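Local coordinates for 2-dehydro-3-deoxy-D-arabinonate dehydratase (Sulfolobus solfataricus, PDB 2Q18), which catalyses the dehydration of 2-dehydro-3-deoxy-D-arabinonate to 2,5-dioxopentanoate in the pentose oxidation pathway that leads from D-arabinonate to 2-oxoglutarate, at residues 115-120 with 181-186; 75-80 with 244-249; 129-134 with 163-168; 146-151 with 250-255. All blocks are in the same frame, centred on the assembly; numbering follows the deposited sequence.

How the contacts relate
Contacts 1, 2 and 4 follow one run of neighbouring strands in the FAH-type core: 114-119 lies antiparallel beside 76-80, which runs parallel to 250-253, itself antiparallel to 140-150. Contacts 2 and 4 are closest, their centres about 7 Å apart, and join where Gly249 N meets Leu150 O. The centre of contact 1 lies about 11 Å from that of contact 2 and about 10 Å from that of contact 3, where Asp164 takes salt bridges from Lys118 and Lys182. Contact 3 falls wholly within the sequence between the segments of contact 1, whereas contact 4 alternates with each of the others. Contacts 1, 3 and 4 border the magnesium and substrate site; contact 2 lies at the subunit interface, which contact 1 also reaches.

Contact 1 (115-120 with 181-186); sequences IFFKAT and SKIYAG. With PO4 (phosphate ion), chain B.
Lys118, on strand 114-119, and Ile183, just past helix 178-182, mark the closest backbone approach, with 5.8 Å between their CA atoms. The strand carries a classic beta bulge here, Lys118 and Ala119 both facing Val76. Although the CB of Lys118 points away from 181-186, its chain bends at chi2 (60°), which turns CD, and NZ at its end donates to Lys182 O over 2.7 Å, in the carbonyl plane and on a lone pair. It also bonds Cys187 O and forms a salt bridge with Asp164. An alanine here would probably leave Lys182 O without this donor and Asp164 OD1 without its charged mate. The side chain of Lys182 crosses that of Phe116 at about a right angle, its CD 3.8 Å from Phe116 CE1. Its NZ reaches O1 of a phosphate ion, probably from the crystallisation liquor, at 3.0 Å, and is also held by Asp164 and Glu143. Ile183 CD1 lies at the edge of the Phe117 ring, 4.1 Å from Phe117 CD1; that ring stacks on Phe117 of the second subunit. Phe117 and Ile183 thus lie at the subunit interface; the lysines border the active site, where Lys182 binds substrate and both bridge the magnesium ligand Asp164.

Contact 2 (75-80 with 244-249); sequences EVWGSG and NPIPDG
Glu75 and Pro247 make the nearest backbone approach, 7.3 Å between CA atoms, where the start of strand 76-80 passes the irregular loop 244-249. In this FAH-family fold the loop links helix 233-241 to strand 250-253, the parallel neighbour of 76-80, so the contact sits beside the start of both strands. The Glu75 side chain does most of the touching. Its CG is anti to the carbonyl carbon (chi1 -63°) and the chain is extended beyond it; the side chain crosses that of Pro247 at about a right angle, and Glu75 CD comes within 3.6 Å of Pro247 CD. Ile246 CG2 approaches the same carboxylate from another residue of the loop, 4.0 Å from Glu75 OE1. That oxygen also takes the indole N-H of Trp77, with NE1 to OE1 2.9 Å and a nearly straight bond of 172°; the acceptor lies close to the ring plane but is met on its anti side. This bond would restrain the turn of the indole against the carboxylate. Trp77 and Asn244 reach tip to tip, Trp77 CZ2 standing 3.5 Å from Asn244 ND2, with ring and amide planes 72° apart. The amide is oriented from both ends: ND2 donates to Leu240 O, while OD1 accepts from Arg123 of the second subunit. Glu75 OE2 is paired with that same Arg123 of the second subunit, which places the contact at the subunit interface. A water completes the link between the segments, donating to Glu75 OE2 at 2.9 Å and to Pro245 O at 2.6 Å.

Contact 3 (129-134 with 163-168); sequences EAIAVR and DDVSAR
Ile131 and Val165 meet where two sheets of the FAH-family fold come together: strand 131-133 is the outer strand, within this chain, of a five-stranded sheet, and 163-168 is the end of strand 156-167 leading into helix 168-173. The touching parts run almost the same way, 10° apart, but too far from each other for strand pairing, with the CA atoms of Ile131 and Val165 7.6 Å apart. Apolar packing carries most of the contact. Val165 CG2 sits against two branches of the isoleucine, 3.9 Å from both Ile131 CD1 and Ile131 CG2. Farther along, the aliphatic part of Arg134 passes Ala167, with Arg134 CD 4.3 Å from Ala167 CB, while the guanidinium end turns to a salt bridge with Asp136.

Carbon against oxygen is the second kind. Ile131 CD1 lies 3.6 Å from Asp163 OD2, the two side chains crossing at about a right angle; the other carboxylate oxygen, OD1, is held by the backbone N of Glu143. Val165 CG1 rests 3.6 Å from Ala132 O, a carbonyl that also accepts from Tyr184 OH.

The remaining polar detail lies within 163-168, beside the magnesium-binding Asp164. Ala167 centres an inverse gamma turn and stands at the N-cap of the following helix. Ser166 OG is hydrogen-bonded to Lys182 NZ, which binds substrate. The same hydroxyl donates a hydrogen bond to Asp164 O at 2.8 Å, from above the carbonyl plane, 50° out of it.

Contact 4 (146-151 with 250-255); sequences LAVVLD and TILTTG
Ala147 and Thr253 stand only 4.0 Å apart, CA to CA, in the tight part of an antiparallel ladder whose strands meet at 155°. They form a non-hydrogen-bonded pair, followed by the hydrogen-bonded pair Val148 and Leu252, where Val148 N to Leu252 O measures 2.8 Å and Leu252 N to Val148 O 2.9 Å. The side chains of Val148 and Leu252 lie side by side, pointing the same way, and touch through Val148 CG2 and Leu252 CB, with Leu150 CD2 joining them. On the other face Ala147 CB packs 3.8 Å from Ile251 CG2, and Val149 comes against the same isoleucine. Thr253 OG1 bonds Glu145, a magnesium ligand, tying this face to the metal site.

The Leu150 end is the looser one: Leu150 N bonds Thr250 O at 2.8 Å, and Asp151 just beyond is partly exposed. The Leu146 end is hydrated yet firmly bonded. Leu146 O accepts from Thr254 N and also from the hydroxyl, the distance from Thr254 OG1 to Leu146 O being 2.6 Å; chi1 of 63° sets OG1 between the backbone N and the carbonyl carbon. A water accepts from Leu146 N and donates to Thr254 OG1 and Gly255 O. An alanine in place of Thr254 would probably leave Leu146 O with a single donor from this residue and the water less firmly placed.

The pair lies between strands 76-80 and 156-167; helix 233-241 packs on Leu150 and Leu252, while Met162 of strand 156-167 lies against Ala147, Ile251 and Thr253.

Contact 1 (115-120 with 181-186)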
loop_
_atom_site.group_PDB
_atom_site.type_symbol
_atom_site.label_atom_id
_atom_site.label_comp_id
_atom_site.label_asym_id
_atom_site.label_seq_id
_atom_site.Cartn_x
_atom_site.Cartn_y
_atom_site.Cartn_z
ATOM N N ILE A 115 34.018 3.682 14.061
ATOM C CA ILE A 115 32.623 3.412 13.699
ATOM C C ILE A 115 32.575 3.239 12.185
ATOM O O ILE A 115 33.075 4.091 11.449
ATOM C CB ILE A 115 31.684 4.591 14.111
ATOM C CG1 ILE A 115 31.624 4.777 15.638
ATOM C CG2 ILE A 115 30.276 4.437 13.507
ATOM C CD1 ILE A 115 30.954 3.646 16.422
ATOM N N PHE A 116 31.992 2.134 11.719
ATOM C CA PHE A 116 31.864 1.894 10.279
ATOM C C PHE A 116 30.474 1.378 9.907
ATOM O O PHE A 116 29.784 0.796 10.738
ATOM C CB PHE A 116 32.960 0.936 9.776
ATOM C CG PHE A 116 32.964 -0.411 10.462
ATOM C CD1 PHE A 116 32.224 -1.475 9.946
ATOM C CD2 PHE A 116 33.718 -0.617 11.616
ATOM C CE1 PHE A 116 32.222 -2.721 10.578
ATOM C CE2 PHE A 116 33.723 -1.863 12.258
ATOM C CZ PHE A 116 32.973 -2.914 11.737
ATOM N N PHE A 117 30.066 1.607 8.664
ATOM C CA PHE A 117 28.823 1.041 8.149
ATOM C C PHE A 117 29.080 -0.416 7.764
ATOM O O PHE A 117 30.030 -0.711 7.035
ATOM C CB PHE A 117 28.323 1.835 6.934
ATOM C CG PHE A 117 26.973 1.386 6.425
ATOM C CD1 PHE A 117 26.876 0.506 5.349
ATOM C CD2 PHE A 117 25.801 1.845 7.021
ATOM C CE1 PHE A 117 25.626 0.086 4.872
ATOM C CE2 PHE A 117 24.550 1.433 6.557
ATOM C CZ PHE A 117 24.463 0.550 5.480
ATOM N N LYS A 118 28.223 -1.313 8.243
ATOM C CA LYS A 118 28.433 -2.751 8.062
ATOM C C LYS A 118 27.528 -3.376 7.000
ATOM O O LYS A 118 28.015 -4.064 6.100
ATOM C CB LYS A 118 28.295 -3.486 9.404
ATOM C CG LYS A 118 28.313 -5.024 9.314
ATOM C CD LYS A 118 29.610 -5.557 8.697
ATOM C CE LYS A 118 29.511 -7.057 8.446
ATOM N NZ LYS A 118 30.767 -7.603 7.830
ATOM N N ALA A 119 26.218 -3.151 7.104
ATOM C CA ALA A 119 25.284 -3.802 6.201
ATOM C C ALA A 119 23.941 -3.100 6.073
ATOM O O ALA A 119 23.499 -2.384 6.974
ATOM C CB ALA A 119 25.068 -5.279 6.629
ATOM N N THR A 120 23.313 -3.319 4.923
ATOM C CA THR A 120 21.890 -3.081 4.727
ATOM C C THR A 120 21.181 -4.397 5.093
ATOM O O THR A 120 21.843 -5.440 5.165
ATOM C CB THR A 120 21.610 -2.717 3.261
ATOM O OG1 THR A 120 22.224 -3.698 2.406
ATOM C CG2 THR A 120 22.177 -1.325 2.939
ATOM N N SER A 181 36.025 -5.205 2.515
ATOM C CA SER A 181 36.260 -6.349 3.388
ATOM C C SER A 181 35.072 -6.624 4.310
ATOM O O SER A 181 34.979 -7.708 4.898
ATOM C CB SER A 181 37.521 -6.126 4.221
ATOM O OG SER A 181 37.246 -5.329 5.358
ATOM N N LYS A 182 34.172 -5.644 4.418
ATOM C CA LYS A 182 33.079 -5.675 5.397
ATOM C C LYS A 182 31.675 -5.760 4.800
ATOM O O LYS A 182 30.780 -6.311 5.434
ATOM C CB LYS A 182 33.137 -4.438 6.302
ATOM C CG LYS A 182 34.321 -4.386 7.262
ATOM C CD LYS A 182 34.088 -5.234 8.489
ATOM C CE LYS A 182 35.220 -5.068 9.484
ATOM N NZ LYS A 182 35.009 -5.947 10.670
ATOM N N ILE A 183 31.484 -5.196 3.606
ATOM C CA ILE A 183 30.141 -4.992 3.039
ATOM C C ILE A 183 29.948 -5.760 1.733
ATOM O O ILE A 183 30.523 -5.407 0.703
ATOM C CB ILE A 183 29.819 -3.474 2.796
ATOM C CG1 ILE A 183 30.233 -2.614 4.001
ATOM C CG2 ILE A 183 28.325 -3.278 2.473
ATOM C CD1 ILE A 183 30.283 -1.101 3.713
ATOM N N TYR A 184 29.119 -6.801 1.791
ATOM C CA TYR A 184 28.835 -7.664 0.641
ATOM C C TYR A 184 27.702 -8.635 1.002
ATOM O O TYR A 184 27.302 -8.712 2.164
ATOM C CB TYR A 184 30.104 -8.416 0.192
ATOM C CG TYR A 184 30.742 -9.265 1.273
ATOM C CD1 TYR A 184 30.392 -10.608 1.424
ATOM C CD2 TYR A 184 31.696 -8.732 2.140
ATOM C CE1 TYR A 184 30.965 -11.395 2.420
ATOM C CE2 TYR A 184 32.279 -9.514 3.140
ATOM C CZ TYR A 184 31.907 -10.846 3.267
ATOM O OH TYR A 184 32.470 -11.640 4.242
ATOM N N ALA A 185 27.171 -9.359 0.016
ATOM C CA ALA A 185 26.073 -10.293 0.275
ATOM C C ALA A 185 26.516 -11.373 1.256
ATOM O O ALA A 185 27.507 -12.062 1.020
ATOM C CB ALA A 185 25.570 -10.918 -1.023
ATOM N N GLY A 186 25.791 -11.494 2.366
ATOM C CA GLY A 186 26.111 -12.471 3.403
ATOM C C GLY A 186 27.277 -12.100 4.306
ATOM O O GLY A 186 27.883 -12.977 4.929
HETATM P P PO4 B . 37.945 -3.449 12.296
HETATM O O1 PO4 B . 37.358 -4.825 12.095
HETATM O O2 PO4 B . 37.338 -2.501 11.299
HETATM O O3 PO4 B . 37.641 -3.009 13.703
HETATM O O4 PO4 B . 39.439 -3.482 12.107
#

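Contact 2 (75-80 with 244-249)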
loop_
_atom_site.group_PDB
_atom_site.type_symbol
_atom_site.label_atom_id
_atom_site.label_comp_id
_atom_site.label_asym_id
_atom_site.label_seq_id
_atom_site.Cartn_x
_atom_site.Cartn_y
_atom_site.Cartn_z
ATOM N N GLU A 75 19.557 -0.314 9.109
ATOM C CA GLU A 75 20.993 -0.086 8.981
ATOM C C GLU A 75 21.734 -0.952 9.976
ATOM O O GLU A 75 21.239 -1.204 11.077
ATOM C CB GLU A 75 21.348 1.394 9.217
ATOM C CG GLU A 75 20.727 2.340 8.197
ATOM C CD GLU A 75 21.099 3.806 8.407
ATOM O OE1 GLU A 75 21.965 4.116 9.258
ATOM O OE2 GLU A 75 20.515 4.649 7.700
ATOM N N VAL A 76 22.917 -1.414 9.580
ATOM C CA VAL A 76 23.812 -2.107 10.504
ATOM C C VAL A 76 25.158 -1.399 10.511
ATOM O O VAL A 76 25.764 -1.174 9.463
ATOM C CB VAL A 76 24.003 -3.611 10.158
ATOM C CG1 VAL A 76 24.882 -4.286 11.205
ATOM C CG2 VAL A 76 22.659 -4.326 10.066
ATOM N N TRP A 77 25.604 -1.044 11.709
ATOM C CA TRP A 77 26.880 -0.377 11.901
ATOM C C TRP A 77 27.745 -1.208 12.845
ATOM O O TRP A 77 27.237 -1.998 13.646
ATOM C CB TRP A 77 26.668 1.018 12.499
ATOM C CG TRP A 77 26.011 2.008 11.570
ATOM C CD1 TRP A 77 24.685 2.077 11.243
ATOM C CD2 TRP A 77 26.653 3.081 10.870
ATOM N NE1 TRP A 77 24.462 3.128 10.379
ATOM C CE2 TRP A 77 25.653 3.761 10.135
ATOM C CE3 TRP A 77 27.977 3.543 10.802
ATOM C CZ2 TRP A 77 25.936 4.873 9.333
ATOM C CZ3 TRP A 77 28.259 4.646 10.003
ATOM C CH2 TRP A 77 27.239 5.301 9.281
ATOM N N GLY A 78 29.054 -1.015 12.755
ATOM C CA GLY A 78 29.971 -1.727 13.622
ATOM C C GLY A 78 30.968 -0.816 14.297
ATOM O O GLY A 78 31.263 0.279 13.815
ATOM N N SER A 79 31.462 -1.274 15.440
ATOM C CA SER A 79 32.607 -0.670 16.087
ATOM C C SER A 79 33.690 -1.741 16.177
ATOM O O SER A 79 33.401 -2.942 16.136
ATOM C CB SER A 79 32.232 -0.150 17.472
ATOM O OG SER A 79 33.119 0.882 17.884
ATOM N N GLY A 80 34.938 -1.309 16.256
ATOM C CA GLY A 80 36.056 -2.230 16.398
ATOM C C GLY A 80 37.070 -1.673 17.367
ATOM O O GLY A 80 36.977 -0.505 17.772
ATOM N N ASN A 244 24.306 12.220 12.678
ATOM C CA ASN A 244 24.064 11.048 11.844
ATOM C C ASN A 244 22.805 10.323 12.305
ATOM O O ASN A 244 22.865 9.475 13.190
ATOM C CB ASN A 244 25.286 10.120 11.885
ATOM C CG ASN A 244 25.174 8.950 10.920
ATOM O OD1 ASN A 244 24.617 9.075 9.825
ATOM N ND2 ASN A 244 25.724 7.803 11.321
ATOM N N PRO A 245 21.652 10.668 11.709
ATOM C CA PRO A 245 20.393 10.064 12.132
ATOM C C PRO A 245 20.355 8.583 11.781
ATOM O O PRO A 245 20.798 8.187 10.704
ATOM C CB PRO A 245 19.338 10.833 11.324
ATOM C CG PRO A 245 20.069 11.348 10.129
ATOM C CD PRO A 245 21.465 11.632 10.609
ATOM N N ILE A 246 19.848 7.775 12.704
ATOM C CA ILE A 246 19.666 6.348 12.460
ATOM C C ILE A 246 18.191 5.986 12.629
ATOM O O ILE A 246 17.513 6.548 13.486
ATOM C CB ILE A 246 20.571 5.475 13.377
ATOM C CG1 ILE A 246 20.345 5.814 14.856
ATOM C CG2 ILE A 246 22.049 5.643 12.983
ATOM C CD1 ILE A 246 20.748 4.713 15.826
ATOM N N PRO A 247 17.678 5.074 11.786
ATOM C CA PRO A 247 16.287 4.638 11.933
ATOM C C PRO A 247 16.069 3.689 13.108
ATOM O O PRO A 247 17.025 3.080 13.600
ATOM C CB PRO A 247 15.999 3.929 10.607
ATOM C CG PRO A 247 17.330 3.502 10.102
ATOM C CD PRO A 247 18.347 4.452 10.626
ATOM N N ASP A 248 14.817 3.575 13.554
ATOM C CA ASP A 248 14.445 2.601 14.578
ATOM C C ASP A 248 14.778 1.189 14.086
ATOM O O ASP A 248 14.513 0.855 12.931
ATOM C CB ASP A 248 12.952 2.686 14.900
ATOM C CG ASP A 248 12.549 4.032 15.484
ATOM O OD1 ASP A 248 13.330 4.626 16.264
ATOM O OD2 ASP A 248 11.434 4.484 15.160
ATOM N N GLY A 249 15.370 0.379 14.960
ATOM C CA GLY A 249 15.749 -0.995 14.604
ATOM C C GLY A 249 17.159 -1.122 14.057
ATOM O O GLY A 249 17.585 -2.219 13.669
HETATM O O HOH W 1 19.484 7.112 8.726
#

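Contact 3 (129-134 with 163-168)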
loop_
_atom_site.group_PDB
_atom_site.type_symbol
_atom_site.label_atom_id
_atom_site.label_comp_id
_atom_site.label_asym_id
_atom_site.label_seq_id
_atom_site.Cartn_x
_atom_site.Cartn_y
_atom_site.Cartn_z
ATOM N N GLU A 129 21.014 -19.779 8.235
ATOM C CA GLU A 129 21.237 -19.340 6.862
ATOM C C GLU A 129 22.733 -19.161 6.645
ATOM O O GLU A 129 23.489 -19.042 7.606
ATOM C CB GLU A 129 20.469 -18.036 6.586
ATOM C CG GLU A 129 18.980 -18.129 6.961
ATOM C CD GLU A 129 18.214 -16.812 6.815
ATOM O OE1 GLU A 129 18.848 -15.731 6.791
ATOM O OE2 GLU A 129 16.965 -16.868 6.739
ATOM N N ALA A 130 23.158 -19.139 5.389
ATOM C CA ALA A 130 24.582 -19.098 5.072
ATOM C C ALA A 130 25.183 -17.693 5.080
ATOM O O ALA A 130 24.636 -16.768 4.463
ATOM C CB ALA A 130 24.843 -19.774 3.726
ATOM N N ILE A 131 26.305 -17.547 5.785
ATOM C CA ILE A 131 27.190 -16.395 5.610
ATOM C C ILE A 131 28.102 -16.678 4.416
ATOM O O ILE A 131 28.174 -17.820 3.941
ATOM C CB ILE A 131 28.022 -16.070 6.883
ATOM C CG1 ILE A 131 28.825 -17.294 7.360
ATOM C CG2 ILE A 131 27.112 -15.539 7.995
ATOM C CD1 ILE A 131 29.860 -16.992 8.450
ATOM N N ALA A 132 28.788 -15.652 3.921
ATOM C CA ALA A 132 29.575 -15.809 2.705
ATOM C C ALA A 132 31.022 -15.369 2.866
ATOM O O ALA A 132 31.343 -14.529 3.713
ATOM C CB ALA A 132 28.912 -15.079 1.534
ATOM N N VAL A 133 31.889 -15.980 2.060
ATOM C CA VAL A 133 33.282 -15.577 1.922
ATOM C C VAL A 133 33.386 -15.032 0.513
ATOM O O VAL A 133 32.980 -15.704 -0.440
ATOM C CB VAL A 133 34.266 -16.778 2.112
ATOM C CG1 VAL A 133 35.703 -16.369 1.809
ATOM C CG2 VAL A 133 34.173 -17.338 3.525
ATOM N N ARG A 134 33.907 -13.813 0.380
ATOM C CA ARG A 134 34.092 -13.186 -0.927
ATOM C C ARG A 134 34.925 -14.089 -1.839
ATOM O O ARG A 134 35.842 -14.772 -1.376
ATOM C CB ARG A 134 34.790 -11.827 -0.774
ATOM C CG ARG A 134 33.955 -10.719 -0.109
ATOM C CD ARG A 134 34.756 -9.408 -0.005
ATOM N NE ARG A 134 35.245 -9.009 -1.323
ATOM C CZ ARG A 134 34.757 -8.013 -2.051
ATOM N NH1 ARG A 134 33.777 -7.239 -1.584
ATOM N NH2 ARG A 134 35.275 -7.774 -3.248
ATOM N N ASP A 163 27.551 -11.776 13.887
ATOM C CA ASP A 163 28.806 -12.166 13.264
ATOM C C ASP A 163 29.164 -11.102 12.236
ATOM O O ASP A 163 28.502 -10.979 11.205
ATOM C CB ASP A 163 28.655 -13.539 12.595
ATOM C CG ASP A 163 29.967 -14.086 12.036
ATOM O OD1 ASP A 163 30.989 -13.366 12.026
ATOM O OD2 ASP A 163 29.967 -15.259 11.595
ATOM N N ASP A 164 30.209 -10.333 12.529
ATOM C CA ASP A 164 30.757 -9.373 11.577
ATOM C C ASP A 164 31.767 -10.110 10.696
ATOM O O ASP A 164 32.961 -10.144 10.999
ATOM C CB ASP A 164 31.399 -8.183 12.323
ATOM C CG ASP A 164 32.079 -7.175 11.392
ATOM O OD1 ASP A 164 32.046 -7.342 10.153
ATOM O OD2 ASP A 164 32.666 -6.200 11.909
ATOM N N VAL A 165 31.279 -10.702 9.611
ATOM C CA VAL A 165 32.121 -11.501 8.719
ATOM C C VAL A 165 33.076 -10.573 7.961
ATOM O O VAL A 165 32.642 -9.641 7.275
ATOM C CB VAL A 165 31.280 -12.367 7.740
ATOM C CG1 VAL A 165 32.167 -13.352 6.993
ATOM C CG2 VAL A 165 30.171 -13.117 8.484
ATOM N N SER A 166 34.375 -10.840 8.091
ATOM C CA SER A 166 35.402 -9.894 7.655
ATOM C C SER A 166 36.486 -10.527 6.785
ATOM O O SER A 166 37.140 -11.487 7.201
ATOM C CB SER A 166 36.051 -9.242 8.875
ATOM O OG SER A 166 35.075 -8.748 9.771
ATOM N N ALA A 167 36.677 -9.976 5.586
ATOM C CA ALA A 167 37.776 -10.384 4.715
ATOM C C ALA A 167 39.073 -9.755 5.222
ATOM O O ALA A 167 39.537 -8.732 4.705
ATOM C CB ALA A 167 37.496 -9.995 3.283
ATOM N N ARG A 168 39.641 -10.377 6.251
ATOM C CA ARG A 168 40.798 -9.843 6.963
ATOM C C ARG A 168 42.022 -9.592 6.080
ATOM O O ARG A 168 42.815 -8.690 6.362
ATOM C CB ARG A 168 41.161 -10.752 8.142
ATOM C CG ARG A 168 40.138 -10.761 9.280
ATOM C CD ARG A 168 40.161 -9.466 10.110
ATOM N NE ARG A 168 41.523 -9.045 10.439
ATOM C CZ ARG A 168 42.267 -9.573 11.409
ATOM N NH1 ARG A 168 41.789 -10.551 12.173
ATOM N NH2 ARG A 168 43.496 -9.124 11.616
#

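Contact 4 (146-151 with 250-255)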
loop_
_atom_site.group_PDB
_atom_site.type_symbol
_atom_site.label_atom_id
_atom_site.label_comp_id
_atom_site.label_asym_id
_atom_site.label_seq_id
_atom_site.Cartn_x
_atom_site.Cartn_y
_atom_site.Cartn_z
ATOM N N LEU A 146 28.729 -9.018 20.698
ATOM C CA LEU A 146 27.464 -8.552 21.240
ATOM C C LEU A 146 27.015 -7.371 20.378
ATOM O O LEU A 146 27.817 -6.495 20.049
ATOM C CB LEU A 146 27.629 -8.117 22.702
ATOM C CG LEU A 146 26.364 -7.670 23.445
ATOM C CD1 LEU A 146 25.425 -8.855 23.668
ATOM C CD2 LEU A 146 26.713 -7.007 24.771
ATOM N N ALA A 147 25.743 -7.367 19.997
ATOM C CA ALA A 147 25.181 -6.271 19.221
ATOM C C ALA A 147 23.941 -5.724 19.918
ATOM O O ALA A 147 23.261 -6.453 20.640
ATOM C CB ALA A 147 24.846 -6.730 17.810
ATOM N N VAL A 148 23.669 -4.437 19.709
ATOM C CA VAL A 148 22.482 -3.792 20.279
ATOM C C VAL A 148 21.519 -3.323 19.191
ATOM O O VAL A 148 21.945 -2.843 18.137
ATOM C CB VAL A 148 22.842 -2.592 21.206
ATOM C CG1 VAL A 148 23.441 -3.088 22.518
ATOM C CG2 VAL A 148 23.788 -1.612 20.514
ATOM N N VAL A 149 20.226 -3.482 19.455
ATOM C CA VAL A 149 19.185 -2.910 18.606
ATOM C C VAL A 149 18.824 -1.539 19.188
ATOM O O VAL A 149 18.608 -1.405 20.393
ATOM C CB VAL A 149 17.931 -3.820 18.520
ATOM C CG1 VAL A 149 16.902 -3.235 17.556
ATOM C CG2 VAL A 149 18.310 -5.244 18.080
ATOM N N LEU A 150 18.753 -0.534 18.319
ATOM C CA LEU A 150 18.607 0.866 18.730
ATOM C C LEU A 150 17.354 1.523 18.164
ATOM O O LEU A 150 16.935 1.204 17.052
ATOM C CB LEU A 150 19.820 1.658 18.232
ATOM C CG LEU A 150 21.093 1.892 19.051
ATOM C CD1 LEU A 150 21.292 0.943 20.233
ATOM C CD2 LEU A 150 22.308 1.913 18.121
ATOM N N ASP A 151 16.765 2.454 18.919
ATOM C CA ASP A 151 15.787 3.377 18.332
ATOM C C ASP A 151 16.509 4.610 17.773
ATOM O O ASP A 151 17.738 4.708 17.877
ATOM C CB ASP A 151 14.633 3.727 19.304
ATOM C CG ASP A 151 15.041 4.682 20.441
ATOM O OD1 ASP A 151 16.123 5.307 20.405
ATOM O OD2 ASP A 151 14.237 4.814 21.389
ATOM N N THR A 250 17.883 -0.002 14.015
ATOM C CA THR A 250 19.299 -0.010 13.652
ATOM C C THR A 250 20.058 -0.942 14.595
ATOM O O THR A 250 19.803 -0.957 15.805
ATOM C CB THR A 250 19.919 1.406 13.732
ATOM O OG1 THR A 250 19.336 2.237 12.726
ATOM C CG2 THR A 250 21.435 1.375 13.515
ATOM N N ILE A 251 20.981 -1.718 14.037
ATOM C CA ILE A 251 21.842 -2.561 14.857
ATOM C C ILE A 251 23.266 -2.024 14.881
ATOM O O ILE A 251 23.841 -1.703 13.840
ATOM C CB ILE A 251 21.813 -4.050 14.414
ATOM C CG1 ILE A 251 20.422 -4.644 14.659
ATOM C CG2 ILE A 251 22.874 -4.861 15.172
ATOM C CD1 ILE A 251 20.237 -6.064 14.116
ATOM N N LEU A 252 23.814 -1.912 16.087
ATOM C CA LEU A 252 25.223 -1.597 16.270
ATOM C C LEU A 252 25.925 -2.790 16.902
ATOM O O LEU A 252 25.560 -3.231 17.993
ATOM C CB LEU A 252 25.407 -0.350 17.146
ATOM C CG LEU A 252 26.833 -0.020 17.610
ATOM C CD1 LEU A 252 27.743 0.393 16.450
ATOM C CD2 LEU A 252 26.806 1.064 18.677
ATOM N N THR A 253 26.930 -3.306 16.208
ATOM C CA THR A 253 27.721 -4.412 16.726
ATOM C C THR A 253 29.006 -3.872 17.374
ATOM O O THR A 253 29.668 -2.986 16.829
ATOM C CB THR A 253 27.953 -5.520 15.657
ATOM O OG1 THR A 253 28.598 -6.647 16.260
ATOM C CG2 THR A 253 28.769 -5.016 14.466
ATOM N N THR A 254 29.335 -4.394 18.552
ATOM C CA THR A 254 30.222 -3.686 19.482
ATOM C C THR A 254 31.708 -4.089 19.494
ATOM O O THR A 254 32.425 -3.794 20.457
ATOM C CB THR A 254 29.653 -3.726 20.914
ATOM O OG1 THR A 254 29.600 -5.081 21.371
ATOM C CG2 THR A 254 28.242 -3.126 20.948
ATOM N N GLY A 255 32.172 -4.731 18.423
ATOM C CA GLY A 255 33.571 -5.170 18.321
ATOM C C GLY A 255 33.795 -6.594 18.806
ATOM O O GLY A 255 32.905 -7.199 19.410
HETATM O O HOH W 2 31.302 -7.347 21.396
#